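Local coordinates for protein starch synthase I (Hordeum vulgare, PDB 4HLN) that belongs to the starch synthase family of glycosyltransferases and has the two-domain GT-B architecture, in which a pair of Rossmann-like domains face each other across a cleft, at residues H159-V163 with L255-Y260; V278-A282 with L318-W322; R294-H300 with A355-V361; V440-I446 with C515-P521. All blocks are in the same frame, centred on the assembly; numbering follows the deposited sequence.

Contact 1. Residues H159-V163 with L255-Y260; sequences HRVMV and LGGYIY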
# COMPACT_ATOMS: atom_id res chain seq x y z
N HIS A 159 20.79 2.01 -6.25
CA HIS A 159 20.73 0.62 -5.83
C HIS A 159 20.68 -0.30 -7.03
O HIS A 159 20.16 0.06 -8.08
CB HIS A 159 19.52 0.36 -4.94
CG HIS A 159 19.45 1.26 -3.75
ND1 HIS A 159 20.22 1.08 -2.63
CD2 HIS A 159 18.69 2.36 -3.51
CE1 HIS A 159 19.95 2.03 -1.75
NE2 HIS A 159 19.02 2.82 -2.26
N ARG A 160 21.25 -1.49 -6.88
CA ARG A 160 21.10 -2.52 -7.89
C ARG A 160 19.80 -3.25 -7.55
O ARG A 160 19.70 -3.84 -6.49
CB ARG A 160 22.28 -3.48 -7.86
CG ARG A 160 22.54 -4.09 -9.22
CD ARG A 160 23.34 -5.37 -9.11
NE ARG A 160 23.50 -5.97 -10.42
CZ ARG A 160 24.22 -7.06 -10.64
NH1 ARG A 160 24.33 -7.57 -11.87
NH2 ARG A 160 24.83 -7.64 -9.62
N VAL A 161 18.82 -3.18 -8.43
CA VAL A 161 17.46 -3.59 -8.07
C VAL A 161 16.91 -4.66 -9.00
O VAL A 161 16.86 -4.48 -10.22
CB VAL A 161 16.47 -2.37 -8.04
CG1 VAL A 161 15.04 -2.82 -7.71
CG2 VAL A 161 16.95 -1.30 -7.06
N MET A 162 16.50 -5.78 -8.41
CA MET A 162 15.90 -6.86 -9.18
C MET A 162 14.43 -7.02 -8.78
O MET A 162 14.08 -6.86 -7.62
CB MET A 162 16.66 -8.16 -8.95
CG MET A 162 16.05 -9.38 -9.66
SD MET A 162 16.96 -10.95 -9.46
CE MET A 162 18.57 -10.47 -10.05
N VAL A 163 13.57 -7.30 -9.75
CA VAL A 163 12.21 -7.73 -9.41
C VAL A 163 11.90 -9.05 -10.06
O VAL A 163 11.97 -9.17 -11.28
CB VAL A 163 11.14 -6.76 -9.88
CG1 VAL A 163 9.78 -7.29 -9.43
CG2 VAL A 163 11.40 -5.38 -9.35
N LEU A 255 23.59 -11.02 -14.80
CA LEU A 255 23.06 -9.80 -15.38
C LEU A 255 24.13 -8.73 -15.52
O LEU A 255 24.82 -8.38 -14.55
CB LEU A 255 21.92 -9.30 -14.50
CG LEU A 255 20.91 -10.44 -14.31
CD1 LEU A 255 19.88 -10.13 -13.23
CD2 LEU A 255 20.25 -10.82 -15.64
N GLY A 256 24.27 -8.21 -16.74
CA GLY A 256 25.32 -7.25 -17.04
C GLY A 256 26.71 -7.82 -16.75
O GLY A 256 27.63 -7.07 -16.40
N GLY A 257 26.86 -9.14 -16.87
CA GLY A 257 28.13 -9.78 -16.56
C GLY A 257 28.36 -10.39 -15.17
O GLY A 257 29.14 -11.34 -15.06
N TYR A 258 27.73 -9.87 -14.12
CA TYR A 258 27.96 -10.41 -12.77
C TYR A 258 26.67 -10.68 -11.99
O TYR A 258 25.71 -9.91 -12.07
CB TYR A 258 28.87 -9.48 -11.96
CG TYR A 258 28.31 -8.08 -11.83
CD1 TYR A 258 27.91 -7.59 -10.59
CD2 TYR A 258 28.19 -7.26 -12.95
CE1 TYR A 258 27.39 -6.31 -10.47
CE2 TYR A 258 27.67 -5.98 -12.85
CZ TYR A 258 27.27 -5.50 -11.60
OH TYR A 258 26.74 -4.22 -11.48
N ILE A 259 26.66 -11.76 -11.22
CA ILE A 259 25.53 -12.10 -10.37
C ILE A 259 25.28 -11.07 -9.27
O ILE A 259 26.12 -10.23 -8.99
CB ILE A 259 25.70 -13.47 -9.70
CG1 ILE A 259 26.96 -13.48 -8.85
CG2 ILE A 259 25.71 -14.61 -10.74
CD1 ILE A 259 27.14 -14.79 -8.15
N TYR A 260 24.10 -11.15 -8.65
CA TYR A 260 23.74 -10.24 -7.57
C TYR A 260 24.41 -10.65 -6.28
O TYR A 260 24.73 -9.81 -5.44
CB TYR A 260 22.22 -10.22 -7.37
CG TYR A 260 21.50 -9.07 -8.06
CD1 TYR A 260 21.56 -8.92 -9.44
CD2 TYR A 260 20.74 -8.16 -7.33
CE1 TYR A 260 20.88 -7.89 -10.08
CE2 TYR A 260 20.07 -7.11 -7.97
CZ TYR A 260 20.14 -6.99 -9.34
OH TYR A 260 19.48 -5.97 -9.97
O HOH W 1 24.93 -7.26 -6.75
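Arg160 reaches from its strand into the loop at 255-260 and slides its guanidinium between the rings of Tyr258 and Tyr260. Stacking dominates the contact. The group lies flat on Tyr258, its CZ 3.7 Å from the ring centroid in a cation-pi contact, with the planes 23° apart. The opposite face is covered by Tyr260, whose ring plane is turned 15° from that of the guanidinium. The side chain is extended from CG to NE, and this straight run lays CD over the Tyr260 face as well, 3.7 Å from the centroid, as a CH-pi contact.

Hydrogen bonding occupies the rim of the guanidinium. Arg160 NH1 gives a nearly straight bond (171°) of 2.7 Å to Tyr258 O, lying in the guanidinium plane. Arg160 NH2 reaches Ile259 O at 3.0 Å, coming from above the carbonyl plane, and a water links NH2 to Tyr260 O.

Apolar contacts finish the far side of Tyr260. Met162, bent at its last torsion, brings CE to 3.6 Å from the Tyr260 centroid, with SD more distant above the same face, a Met-aromatic contact. The same CE lies 3.5 Å from Leu255 CD1. The phenol oxygen of Tyr260 is hydrogen-bonded to Asp209 of the adjacent strand 208-214, which probably helps to fix the ring.

Arginine suits this site because its flat cation can stack on two aromatic faces while its N-H groups point outward to main-chain carbonyls; the carbonyl oxygens and ring faces suit the positive charge, fix the rotation of the group and pin an otherwise irregular loop to the strand.

Contact 2. Residues V278-A282 with L318-W322; sequences VLLAA and LPPEW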
# COMPACT_ATOMS: atom_id res chain seq x y z
N VAL A 278 11.53 -18.14 4.55
CA VAL A 278 11.61 -19.46 5.18
C VAL A 278 12.73 -20.25 4.51
O VAL A 278 13.56 -20.86 5.18
CB VAL A 278 10.27 -20.24 5.11
CG1 VAL A 278 10.34 -21.51 5.95
CG2 VAL A 278 9.12 -19.36 5.57
N LEU A 279 12.76 -20.23 3.19
CA LEU A 279 13.81 -20.88 2.42
C LEU A 279 15.18 -20.41 2.87
O LEU A 279 16.07 -21.22 3.16
CB LEU A 279 13.61 -20.63 0.92
CG LEU A 279 12.39 -21.39 0.39
CD1 LEU A 279 12.15 -21.12 -1.10
CD2 LEU A 279 12.52 -22.90 0.69
N LEU A 280 15.36 -19.09 2.93
CA LEU A 280 16.65 -18.55 3.35
C LEU A 280 17.08 -19.21 4.65
O LEU A 280 18.20 -19.71 4.78
CB LEU A 280 16.57 -17.05 3.54
CG LEU A 280 16.28 -16.28 2.26
CD1 LEU A 280 16.15 -14.80 2.56
CD2 LEU A 280 17.36 -16.53 1.24
N ALA A 281 16.16 -19.24 5.61
CA ALA A 281 16.44 -19.76 6.94
C ALA A 281 16.59 -21.29 7.01
O ALA A 281 17.35 -21.81 7.83
CB ALA A 281 15.37 -19.28 7.89
N ALA A 282 15.89 -22.00 6.14
CA ALA A 282 15.84 -23.45 6.24
C ALA A 282 16.84 -24.13 5.30
O ALA A 282 17.50 -25.10 5.66
CB ALA A 282 14.40 -23.94 5.95
N LEU A 318 10.44 -28.58 2.22
CA LEU A 318 11.23 -28.15 3.37
C LEU A 318 11.45 -29.31 4.33
O LEU A 318 10.73 -30.30 4.28
CB LEU A 318 10.49 -27.07 4.13
CG LEU A 318 10.22 -25.76 3.42
CD1 LEU A 318 9.15 -25.01 4.18
CD2 LEU A 318 11.49 -24.94 3.31
N PRO A 319 12.43 -29.18 5.23
CA PRO A 319 12.61 -30.26 6.22
C PRO A 319 11.50 -30.29 7.27
O PRO A 319 10.80 -29.32 7.48
CB PRO A 319 13.97 -29.91 6.86
CG PRO A 319 14.65 -29.01 5.85
CD PRO A 319 13.53 -28.21 5.23
N PRO A 320 11.34 -31.43 7.94
CA PRO A 320 10.26 -31.61 8.92
C PRO A 320 10.27 -30.66 10.12
O PRO A 320 9.19 -30.36 10.62
CB PRO A 320 10.48 -33.05 9.38
CG PRO A 320 11.14 -33.71 8.19
CD PRO A 320 12.09 -32.67 7.71
N GLU A 321 11.44 -30.22 10.58
CA GLU A 321 11.55 -29.40 11.79
C GLU A 321 10.94 -28.04 11.56
O GLU A 321 10.59 -27.33 12.51
CB GLU A 321 13.02 -29.19 12.19
CG GLU A 321 13.89 -30.41 12.01
CD GLU A 321 14.40 -30.56 10.59
OE1 GLU A 321 15.05 -29.61 10.10
OE2 GLU A 321 14.14 -31.61 9.97
N TRP A 322 10.83 -27.69 10.28
CA TRP A 322 10.34 -26.37 9.89
C TRP A 322 8.83 -26.24 9.89
O TRP A 322 8.31 -25.14 9.78
CB TRP A 322 10.94 -25.92 8.56
CG TRP A 322 12.32 -25.49 8.79
CD1 TRP A 322 13.45 -26.22 8.60
CD2 TRP A 322 12.74 -24.23 9.33
NE1 TRP A 322 14.55 -25.48 8.96
CE2 TRP A 322 14.14 -24.26 9.42
CE3 TRP A 322 12.06 -23.07 9.73
CZ2 TRP A 322 14.89 -23.17 9.90
CZ3 TRP A 322 12.80 -21.99 10.20
CH2 TRP A 322 14.20 -22.05 10.28
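Trp322 lays one face of its indole over the methyl group of Ala282, with Ala282 CB 3.4 Å from the centroid of the five-membered ring and 12° off its normal. This is a CH-pi contact, and the small alanine lets the ring come down close to the helix backbone. The six-membered part of the indole extends along the same helix to Ala281, whose CB lies 3.8 Å from Trp322 CH2. CG of Trp322 lies beside its backbone N (chi1 -76°), which carries the indole across to the helix.

Leu318 fills the other half of the interface with its two branches. Its CD2 meets Leu279 CD2 at 3.5 Å and also approaches the Ala282 methyl at 4.1 Å, whereas its CD1 turns to Val278 CG1, likewise at 4.1 Å. Leu279 and Leu318 cross at about a right angle and meet methyl to methyl. Pro319 adds a looser contact, its CD against Ala282 CB.

Helix 276-284 packs on both helix 235-252, where Leu279 touches Cys243, Tyr244 and Cys247, and the loop leading into helix 323-326, whose Trp322 further touches Tyr313 and, near the C-terminus, Val632.

Contact 3. Residues R294-H300 with A355-V361; sequences RSTLVIH and ADRIVTV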
# COMPACT_ATOMS: atom_id res chain seq x y z
N ARG A 294 19.23 -10.29 4.18
CA ARG A 294 18.10 -10.10 5.07
C ARG A 294 16.84 -10.09 4.23
O ARG A 294 16.90 -10.13 3.00
CB ARG A 294 18.26 -8.78 5.83
CG ARG A 294 19.54 -8.67 6.66
CD ARG A 294 19.50 -9.66 7.81
NE ARG A 294 20.56 -9.43 8.77
CZ ARG A 294 21.71 -10.08 8.79
NH1 ARG A 294 21.97 -11.03 7.90
NH2 ARG A 294 22.61 -9.79 9.72
N SER A 295 15.69 -10.04 4.89
CA SER A 295 14.42 -9.94 4.16
C SER A 295 13.39 -9.06 4.84
O SER A 295 13.31 -8.99 6.07
CB SER A 295 13.83 -11.33 3.90
OG SER A 295 13.58 -12.00 5.11
N THR A 296 12.58 -8.41 4.02
CA THR A 296 11.51 -7.55 4.50
C THR A 296 10.19 -8.03 3.94
O THR A 296 10.01 -8.15 2.74
CB THR A 296 11.73 -6.10 4.07
OG1 THR A 296 12.99 -5.65 4.59
CG2 THR A 296 10.57 -5.19 4.56
N LEU A 297 9.26 -8.30 4.84
CA LEU A 297 7.94 -8.71 4.42
C LEU A 297 7.09 -7.45 4.26
O LEU A 297 6.99 -6.63 5.17
CB LEU A 297 7.35 -9.68 5.44
CG LEU A 297 5.87 -10.02 5.22
CD1 LEU A 297 5.67 -10.72 3.87
CD2 LEU A 297 5.39 -10.86 6.38
N VAL A 298 6.50 -7.29 3.07
CA VAL A 298 5.55 -6.22 2.81
C VAL A 298 4.14 -6.79 2.73
O VAL A 298 3.85 -7.68 1.91
CB VAL A 298 5.81 -5.50 1.48
CG1 VAL A 298 4.74 -4.43 1.28
CG2 VAL A 298 7.20 -4.89 1.44
N ILE A 299 3.26 -6.27 3.58
CA ILE A 299 1.92 -6.79 3.71
C ILE A 299 0.92 -5.75 3.27
O ILE A 299 0.68 -4.76 3.98
CB ILE A 299 1.61 -7.15 5.16
CG1 ILE A 299 2.62 -8.16 5.71
CG2 ILE A 299 0.21 -7.71 5.30
CD1 ILE A 299 2.25 -8.67 7.08
N HIS A 300 0.33 -5.95 2.10
CA HIS A 300 -0.68 -5.04 1.60
C HIS A 300 -2.08 -5.43 2.09
O HIS A 300 -2.96 -4.58 2.22
CB HIS A 300 -0.63 -4.97 0.07
CG HIS A 300 0.70 -4.52 -0.46
ND1 HIS A 300 1.62 -5.40 -0.99
CD2 HIS A 300 1.27 -3.29 -0.51
CE1 HIS A 300 2.70 -4.73 -1.36
NE2 HIS A 300 2.51 -3.45 -1.09
N ALA A 355 10.83 -13.38 8.75
CA ALA A 355 11.36 -12.20 8.07
C ALA A 355 12.18 -11.41 9.05
O ALA A 355 12.07 -11.62 10.25
CB ALA A 355 10.23 -11.34 7.53
N ASP A 356 12.97 -10.47 8.56
CA ASP A 356 13.81 -9.67 9.45
C ASP A 356 13.12 -8.38 9.87
O ASP A 356 13.09 -8.05 11.05
CB ASP A 356 15.18 -9.45 8.83
CG ASP A 356 15.91 -10.76 8.59
OD1 ASP A 356 15.92 -11.61 9.51
OD2 ASP A 356 16.45 -10.97 7.48
N ARG A 357 12.58 -7.66 8.89
CA ARG A 357 11.72 -6.51 9.17
C ARG A 357 10.35 -6.76 8.54
O ARG A 357 10.21 -7.60 7.66
CB ARG A 357 12.32 -5.23 8.58
CG ARG A 357 13.74 -4.89 9.02
CD ARG A 357 13.82 -4.50 10.46
NE ARG A 357 12.92 -3.41 10.81
CZ ARG A 357 13.01 -2.72 11.94
NH1 ARG A 357 13.98 -2.99 12.81
NH2 ARG A 357 12.13 -1.74 12.19
N ILE A 358 9.34 -6.01 8.99
CA ILE A 358 7.99 -6.14 8.44
C ILE A 358 7.35 -4.79 8.19
O ILE A 358 7.22 -3.97 9.10
CB ILE A 358 7.06 -6.91 9.38
CG1 ILE A 358 7.61 -8.31 9.62
CG2 ILE A 358 5.62 -6.95 8.81
CD1 ILE A 358 6.86 -9.10 10.61
N VAL A 359 6.94 -4.56 6.95
CA VAL A 359 6.21 -3.36 6.58
C VAL A 359 4.77 -3.74 6.30
O VAL A 359 4.48 -4.55 5.42
CB VAL A 359 6.83 -2.70 5.34
CG1 VAL A 359 5.98 -1.53 4.88
CG2 VAL A 359 8.26 -2.26 5.64
N THR A 360 3.84 -3.16 7.04
CA THR A 360 2.48 -3.67 7.01
C THR A 360 1.42 -2.59 6.94
O THR A 360 1.53 -1.56 7.59
CB THR A 360 2.24 -4.58 8.22
OG1 THR A 360 0.83 -4.76 8.41
CG2 THR A 360 2.83 -3.95 9.46
N VAL A 361 0.38 -2.85 6.15
CA VAL A 361 -0.78 -1.96 6.08
C VAL A 361 -1.41 -1.69 7.46
O VAL A 361 -1.94 -0.61 7.71
CB VAL A 361 -1.86 -2.58 5.18
CG1 VAL A 361 -2.16 -4.00 5.66
CG2 VAL A 361 -3.11 -1.71 5.16
O HOH W 2 15.69 -12.93 6.30
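Two neighbouring parallel strands of the Rossmann-like sheet in the N-terminal domain, 294-299 and 357-360, meet here, between strand 264-269 and strand 389-391. Their main chains alternate as donor and acceptor: Leu297 N bonds to Arg357 O, Val359 N to Leu297 O (2.7 Å), Ile299 N to Val359 O, and Val361 N to Ile299 O.

At the start of the pair, where helix 347-354 has just ended, Ser295 O accepts from both Asp356 N and Arg357 N. Asp356 returns the bond through its side chain: with CG beside its own backbone N (chi1 -61°), OD2 receives Ser295 N at 2.9 Å on its anti side. The other carboxylate oxygen is bonded to Tyr631 N, and the guanidinium of nearby Arg294 is directed to the carbonyls of Asp628 and Ala625, all from the C-terminal part of the chain.

Beta-branched residues line both faces of the sheet. Thr296 CG2 touches Val359 CG2 at 3.9 Å on one, and Ile299 CD1 meets Ile358 CG2 at 4.2 Å on the other.

Buried peptide groups are therefore paired along the strands, and the aspartate supplies an acceptor for Ser295 N, where the main-chain pattern begins.

Contact 4. Residues V440-I446 with C515-P521; sequences VPLIGFI and CDILLMP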
# COMPACT_ATOMS: atom_id res chain seq x y z
N VAL A 440 -18.00 29.28 4.05
CA VAL A 440 -18.56 27.96 4.28
C VAL A 440 -17.48 26.88 4.07
O VAL A 440 -16.67 26.98 3.15
CB VAL A 440 -19.75 27.71 3.31
CG1 VAL A 440 -19.25 27.64 1.88
CG2 VAL A 440 -20.49 26.45 3.66
N PRO A 441 -17.46 25.85 4.94
CA PRO A 441 -16.53 24.72 4.79
C PRO A 441 -16.94 23.84 3.62
O PRO A 441 -18.07 23.37 3.56
CB PRO A 441 -16.73 23.94 6.09
CG PRO A 441 -17.39 24.89 7.03
CD PRO A 441 -18.24 25.75 6.18
N LEU A 442 -16.01 23.63 2.69
CA LEU A 442 -16.27 22.79 1.53
C LEU A 442 -15.49 21.49 1.65
O LEU A 442 -14.27 21.49 1.83
CB LEU A 442 -15.92 23.53 0.25
CG LEU A 442 -15.98 22.72 -1.05
CD1 LEU A 442 -17.27 21.93 -1.17
CD2 LEU A 442 -15.81 23.65 -2.24
N ILE A 443 -16.21 20.38 1.56
CA ILE A 443 -15.65 19.07 1.83
C ILE A 443 -15.77 18.15 0.64
O ILE A 443 -16.81 18.10 -0.02
CB ILE A 443 -16.37 18.42 2.99
CG1 ILE A 443 -16.15 19.23 4.26
CG2 ILE A 443 -15.88 17.00 3.19
CD1 ILE A 443 -17.13 18.93 5.34
N GLY A 444 -14.68 17.42 0.37
CA GLY A 444 -14.61 16.54 -0.78
C GLY A 444 -14.42 15.08 -0.42
O GLY A 444 -13.73 14.73 0.56
N PHE A 445 -15.05 14.21 -1.20
CA PHE A 445 -14.69 12.81 -1.23
C PHE A 445 -14.38 12.45 -2.68
O PHE A 445 -15.04 12.93 -3.59
CB PHE A 445 -15.82 11.92 -0.71
CG PHE A 445 -15.66 10.48 -1.08
CD1 PHE A 445 -16.07 10.01 -2.32
CD2 PHE A 445 -15.05 9.59 -0.21
CE1 PHE A 445 -15.90 8.68 -2.68
CE2 PHE A 445 -14.87 8.26 -0.56
CZ PHE A 445 -15.30 7.81 -1.79
N ILE A 446 -13.40 11.59 -2.89
CA ILE A 446 -13.04 11.19 -4.25
C ILE A 446 -12.63 9.72 -4.32
O ILE A 446 -11.74 9.28 -3.59
CB ILE A 446 -11.87 12.01 -4.80
CG1 ILE A 446 -12.19 13.51 -4.77
CG2 ILE A 446 -11.52 11.56 -6.21
CD1 ILE A 446 -11.09 14.38 -5.43
N CYS A 515 -11.53 22.26 -2.42
CA CYS A 515 -12.02 21.90 -1.08
C CYS A 515 -11.10 22.31 0.04
O CYS A 515 -9.88 22.42 -0.13
CB CYS A 515 -12.24 20.40 -0.97
SG CYS A 515 -13.54 19.76 -2.01
N ASP A 516 -11.69 22.50 1.22
CA ASP A 516 -10.94 22.86 2.41
C ASP A 516 -10.52 21.59 3.13
O ASP A 516 -9.42 21.51 3.68
CB ASP A 516 -11.79 23.74 3.32
CG ASP A 516 -12.25 25.01 2.63
OD1 ASP A 516 -11.39 25.77 2.11
OD2 ASP A 516 -13.49 25.24 2.56
N ILE A 517 -11.41 20.60 3.09
CA ILE A 517 -11.21 19.31 3.72
C ILE A 517 -11.46 18.20 2.73
O ILE A 517 -12.35 18.29 1.89
CB ILE A 517 -12.19 19.12 4.88
CG1 ILE A 517 -12.00 20.22 5.92
CG2 ILE A 517 -12.07 17.71 5.50
CD1 ILE A 517 -13.06 20.21 6.97
N LEU A 518 -10.66 17.14 2.82
CA LEU A 518 -10.88 15.96 2.00
C LEU A 518 -11.09 14.81 2.94
O LEU A 518 -10.38 14.66 3.93
CB LEU A 518 -9.70 15.70 1.10
CG LEU A 518 -10.02 14.90 -0.16
CD1 LEU A 518 -10.70 15.79 -1.18
CD2 LEU A 518 -8.74 14.31 -0.74
N LEU A 519 -12.09 13.99 2.64
CA LEU A 519 -12.50 12.93 3.55
C LEU A 519 -12.18 11.53 3.00
O LEU A 519 -12.64 11.15 1.92
CB LEU A 519 -14.00 13.07 3.82
CG LEU A 519 -14.67 12.00 4.68
CD1 LEU A 519 -14.00 11.95 6.04
CD2 LEU A 519 -16.16 12.30 4.79
N MET A 520 -11.38 10.77 3.75
CA MET A 520 -11.04 9.41 3.35
C MET A 520 -11.42 8.42 4.45
O MET A 520 -10.62 8.12 5.33
CB MET A 520 -9.55 9.29 3.02
CG MET A 520 -9.09 10.05 1.78
SD MET A 520 -8.74 11.81 2.03
CE MET A 520 -7.50 11.72 3.33
N PRO A 521 -12.66 7.93 4.40
CA PRO A 521 -13.12 6.91 5.36
C PRO A 521 -12.79 5.46 4.92
O PRO A 521 -13.62 4.57 5.06
CB PRO A 521 -14.63 7.13 5.40
CG PRO A 521 -14.96 7.65 4.03
CD PRO A 521 -13.76 8.46 3.57
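Val440 and Pro441 approach the neighbouring segment at the Asp516 carboxylate, close to Lys425, which bonds to Val440 O and forms a salt bridge with Asp516 OD2. At Leu442 the strand pairing begins. Its N donates to Asp516 OD2 (3.0 Å, 164°), on the anti side of the carboxylate. Leu442 O accepts two N-H groups, with Asp516 N at 2.8 Å and Ile517 N at 3.2 Å. Aspartate thus serves main chain and lysine together.

Ile443 lies alongside Ile517, both side chains pointing the same way, with Ile443 CG1 4.0 Å from Ile517 CB. Gly444 bonds through N to Ile517 O (2.9 Å) and through O to Leu519 N (2.8 Å). Having no side chain, it lets Cys515 SG settle 3.6 Å from its CA, while Leu518 CD1 rests against its carbonyl. Phe445, its CG anti to the backbone N (chi1 164°), turns the edge of its ring to Pro521, CD2 to CD 4.2 Å. Ile446 makes a loose methyl contact with Leu518.

Strand 442-446 is the first and 517-520 the fourth of the sheet ordered 3-2-1-4-5-6, so this is the central pair of a Rossmann-like fold, as in the C-terminal domain of GT-B glycosyltransferases.

Contacts 3 and 4 are buried pairs of parallel strands, one in each Rossmann-like domain, about 33 Å apart between centres. Both open in the same way, with an aspartate just after a helix accepting a main-chain N-H while a carbonyl of the partner strand takes two donors. Contacts 1 and 2 are only partly buried and are carried mainly by side chains, though in contact 1 the stacked cation also bonds to main-chain carbonyls; contact 2 relies on aliphatic groups and an indole face. Contacts 1 and 3 reach the same sheet, and helix 276-284 of contact 2 leads into strand 294-299 of contact 3. Contact 4 alone belongs to the other domain.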